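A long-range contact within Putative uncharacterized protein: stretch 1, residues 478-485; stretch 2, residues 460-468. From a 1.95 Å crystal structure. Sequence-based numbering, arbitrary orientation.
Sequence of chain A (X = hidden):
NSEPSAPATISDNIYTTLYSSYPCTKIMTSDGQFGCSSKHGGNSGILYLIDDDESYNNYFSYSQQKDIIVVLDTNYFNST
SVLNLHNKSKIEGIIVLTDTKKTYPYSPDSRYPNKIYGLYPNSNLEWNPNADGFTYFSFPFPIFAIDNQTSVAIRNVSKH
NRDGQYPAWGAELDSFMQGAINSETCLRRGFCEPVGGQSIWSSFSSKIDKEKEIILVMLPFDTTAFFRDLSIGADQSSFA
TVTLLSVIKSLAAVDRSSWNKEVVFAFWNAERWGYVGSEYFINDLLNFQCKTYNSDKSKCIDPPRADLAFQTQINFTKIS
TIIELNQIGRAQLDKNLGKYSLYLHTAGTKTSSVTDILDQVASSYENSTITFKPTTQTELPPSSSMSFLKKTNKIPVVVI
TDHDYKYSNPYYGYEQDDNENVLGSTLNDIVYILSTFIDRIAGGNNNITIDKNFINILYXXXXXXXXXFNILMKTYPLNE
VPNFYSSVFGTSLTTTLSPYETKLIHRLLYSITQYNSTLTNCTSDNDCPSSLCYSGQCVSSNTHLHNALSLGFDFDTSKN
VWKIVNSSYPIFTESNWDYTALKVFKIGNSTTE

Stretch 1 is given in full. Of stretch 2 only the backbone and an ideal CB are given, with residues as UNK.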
# COMPACT_ATOMS: atom_id res chain seq x y z
N LEU A 478 -4.49 -15.82 -4.87
CA LEU A 478 -5.29 -15.84 -6.10
C LEU A 478 -4.68 -14.98 -7.21
O LEU A 478 -4.76 -15.31 -8.40
CB LEU A 478 -6.72 -15.38 -5.81
CG LEU A 478 -7.47 -16.24 -4.79
CD1 LEU A 478 -8.82 -15.63 -4.41
CD2 LEU A 478 -7.64 -17.67 -5.31
N ASN A 479 -4.06 -13.88 -6.81
CA ASN A 479 -3.45 -12.94 -7.73
C ASN A 479 -1.93 -12.90 -7.48
O ASN A 479 -1.48 -12.54 -6.39
CB ASN A 479 -4.10 -11.55 -7.56
CG ASN A 479 -3.47 -10.48 -8.46
OD1 ASN A 479 -2.70 -10.78 -9.36
ND2 ASN A 479 -3.83 -9.20 -8.21
N GLU A 480 -1.14 -13.28 -8.48
CA GLU A 480 0.31 -13.31 -8.30
C GLU A 480 0.94 -11.96 -8.55
O GLU A 480 2.12 -11.78 -8.32
CB GLU A 480 0.95 -14.37 -9.21
CG GLU A 480 0.43 -15.78 -8.95
CD GLU A 480 1.20 -16.84 -9.74
OE1 GLU A 480 1.65 -16.55 -10.87
OE2 GLU A 480 1.36 -17.96 -9.21
N VAL A 481 0.17 -11.00 -9.03
CA VAL A 481 0.68 -9.63 -9.08
C VAL A 481 0.70 -9.10 -7.66
O VAL A 481 -0.33 -9.09 -7.00
CB VAL A 481 -0.17 -8.69 -9.95
CG1 VAL A 481 0.40 -7.25 -9.89
CG2 VAL A 481 -0.22 -9.19 -11.38
N PRO A 482 1.88 -8.67 -7.16
CA PRO A 482 1.86 -8.10 -5.82
C PRO A 482 0.93 -6.89 -5.79
O PRO A 482 1.04 -6.04 -6.67
CB PRO A 482 3.31 -7.66 -5.57
CG PRO A 482 4.12 -8.32 -6.67
CD PRO A 482 3.19 -8.55 -7.82
N ASN A 483 0.01 -6.83 -4.84
CA ASN A 483 -0.83 -5.64 -4.73
C ASN A 483 -1.10 -5.32 -3.26
O ASN A 483 -1.56 -6.18 -2.52
CB ASN A 483 -2.15 -5.81 -5.51
CG ASN A 483 -2.97 -7.01 -5.04
OD1 ASN A 483 -4.06 -6.85 -4.48
ND2 ASN A 483 -2.49 -8.23 -5.32
N PHE A 484 -0.78 -4.10 -2.86
CA PHE A 484 -0.78 -3.74 -1.44
C PHE A 484 -1.86 -2.72 -1.07
O PHE A 484 -1.80 -2.09 -0.01
CB PHE A 484 0.62 -3.22 -1.05
CG PHE A 484 1.70 -4.26 -1.21
CD1 PHE A 484 1.94 -5.18 -0.19
CD2 PHE A 484 2.44 -4.34 -2.37
CE1 PHE A 484 2.92 -6.16 -0.33
CE2 PHE A 484 3.43 -5.32 -2.52
CZ PHE A 484 3.66 -6.23 -1.49
N TYR A 485 -2.86 -2.57 -1.92
CA TYR A 485 -4.03 -1.78 -1.52
C TYR A 485 -4.60 -2.44 -0.27
O TYR A 485 -4.71 -3.66 -0.20
CB TYR A 485 -5.06 -1.73 -2.65
CG TYR A 485 -6.43 -1.29 -2.20
CD1 TYR A 485 -6.62 -0.05 -1.60
CD2 TYR A 485 -7.54 -2.10 -2.41
CE1 TYR A 485 -7.89 0.36 -1.20
CE2 TYR A 485 -8.82 -1.70 -2.01
CZ TYR A 485 -8.98 -0.47 -1.41
OH TYR A 485 -10.22 -0.05 -1.01
N UNK A 460 12.02 -9.38 -6.02
CA UNK A 460 11.05 -9.71 -7.08
C UNK A 460 9.71 -10.19 -6.54
O UNK A 460 8.69 -9.98 -7.21
CB UNK A 460 11.63 -10.79 -8.00
N UNK A 461 9.70 -10.80 -5.35
CA UNK A 461 8.44 -11.24 -4.75
C UNK A 461 7.46 -10.07 -4.52
O UNK A 461 6.26 -10.21 -4.75
CB UNK A 461 8.72 -11.95 -3.42
N UNK A 462 7.96 -8.92 -4.05
CA UNK A 462 7.06 -7.80 -3.77
C UNK A 462 6.97 -6.78 -4.91
O UNK A 462 6.10 -5.90 -4.87
CB UNK A 462 7.52 -7.09 -2.49
N UNK A 463 7.81 -6.89 -5.94
CA UNK A 463 7.73 -5.91 -7.03
C UNK A 463 7.35 -6.51 -8.39
O UNK A 463 7.14 -5.76 -9.35
CB UNK A 463 9.07 -5.19 -7.16
N UNK A 464 7.27 -7.84 -8.47
CA UNK A 464 6.94 -8.52 -9.73
C UNK A 464 5.93 -9.66 -9.61
O UNK A 464 4.95 -9.71 -10.35
CB UNK A 464 8.23 -9.07 -10.35
N UNK A 465 6.20 -10.61 -8.72
CA UNK A 465 5.41 -11.85 -8.66
C UNK A 465 5.49 -12.44 -7.26
O UNK A 465 6.54 -12.89 -6.83
CB UNK A 465 5.90 -12.87 -9.69
N UNK A 466 4.37 -12.41 -6.55
CA UNK A 466 4.38 -12.63 -5.11
C UNK A 466 4.25 -14.13 -4.77
O UNK A 466 3.32 -14.58 -4.10
CB UNK A 466 3.25 -11.84 -4.45
N UNK A 467 5.23 -14.90 -5.21
CA UNK A 467 5.22 -16.35 -5.04
C UNK A 467 6.18 -16.85 -3.95
O UNK A 467 6.31 -18.06 -3.72
CB UNK A 467 5.57 -17.02 -6.37
N UNK A 468 6.86 -15.93 -3.27
CA UNK A 468 7.90 -16.30 -2.30
C UNK A 468 7.34 -16.66 -0.93
O UNK A 468 6.25 -16.23 -0.56
CB UNK A 468 8.90 -15.15 -2.15

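Stretch 2 leaves a helix and runs as a loop alongside stretch 1, which has no regular secondary structure. At position 460 CA-to-CB points away and nothing of stretch 1 lies within 5.5 Å of the ideal CB, so the contact sets no preference. The phi of -65° allows proline, and Pro460 is found; its carbonyl accepts backbone hydrogen bonds from the nitrogens of 464 and 465. Position 461 also points away, on helical angles that suit most residues. It is Cys461, whose carbonyl meets stretch 1: O of Cys461 is 3.4 Å from CG of Pro482.

At position 462 CA-to-CB points sideways, yet the ideal CB lies 4.1 Å from CZ of Phe484 and 5.2 Å from CB of Pro482. Stretch 1 offers only carbon here, so leucine, methionine or an aromatic residue would suit. The residue is Phe462. The edge of Phe484 is directed at its face, the centroids 5.3 Å apart and the planes at 62°, and CZ of Phe484 comes 3.8 Å from CG of Phe462. The carbonyl of Phe462 lies near the plane of the Phe484 ring, its O 3.6 Å from CE2 of Phe484, and has no hydrogen-bond partner.

Positions 463 and 464 point away and could carry many side chains, small polar ones included; they are Thr463 and Ser464. Ser464 is the first residue to leave helical angles, and its O lies 3.3 Å from CD of Pro482.

Position 465 is extended, at -155/111. Its CB points away overall but is 4.2 Å from O of Glu480, so a small residue, polar or not, is a reasonable choice. In Ser465, CA makes a CA-H...O contact of 3.3 Å with O of Glu480.

Position 466 points toward stretch 1, its ideal CB 4.2 Å from CA of Pro482 and 4.0 Å from O of Glu480. With proline beneath it, valine, isoleucine or leucine would fit. Ile466 sets its CB 4.2 Å from CG of Pro482 and its CG2 3.7 Å from O of Asn479. Its N donates the one hydrogen bond between the stretches, 2.9 Å to O of Glu480 at 164°.

At 467 the sideways CB is 5.2 Å from OE2 of Glu480, so polar or basic residues seem plausible. Thr467 instead brings its methyl CG2 to 3.8 Å from OE2 of Glu480. Position 468 is out of reach and unconstrained by stretch 1; Cys468 SG closes the disulfide with Cys461 SG at 2.1 Å.

Stretch 2 (460-468) PCFTSSITC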
# COMPACT_ATOMS: atom_id res chain seq x y z
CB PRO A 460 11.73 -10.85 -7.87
CG PRO A 460 12.94 -11.22 -7.14
CD PRO A 460 13.13 -10.35 -5.95
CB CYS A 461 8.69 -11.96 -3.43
SG CYS A 461 7.20 -12.67 -2.69
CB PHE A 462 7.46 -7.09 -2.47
CG PHE A 462 7.06 -7.82 -1.20
CD1 PHE A 462 6.58 -9.12 -1.25
CD2 PHE A 462 7.14 -7.19 0.04
CE1 PHE A 462 6.19 -9.79 -0.08
CE2 PHE A 462 6.76 -7.84 1.21
CZ PHE A 462 6.27 -9.15 1.14
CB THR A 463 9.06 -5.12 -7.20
OG1 THR A 463 10.12 -6.01 -7.59
CG2 THR A 463 9.44 -4.43 -5.92
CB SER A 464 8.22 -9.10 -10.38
OG SER A 464 8.95 -8.10 -11.05
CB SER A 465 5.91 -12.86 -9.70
OG SER A 465 5.09 -14.02 -9.71
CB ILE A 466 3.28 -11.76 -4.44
CG1 ILE A 466 3.42 -11.78 -2.91
CG2 ILE A 466 1.87 -12.12 -4.94
CD1 ILE A 466 2.77 -10.60 -2.22
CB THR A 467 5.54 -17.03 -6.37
OG1 THR A 467 6.80 -16.53 -6.85
CG2 THR A 467 4.44 -16.71 -7.41
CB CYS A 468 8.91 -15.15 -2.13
SG CYS A 468 8.25 -13.70 -1.25
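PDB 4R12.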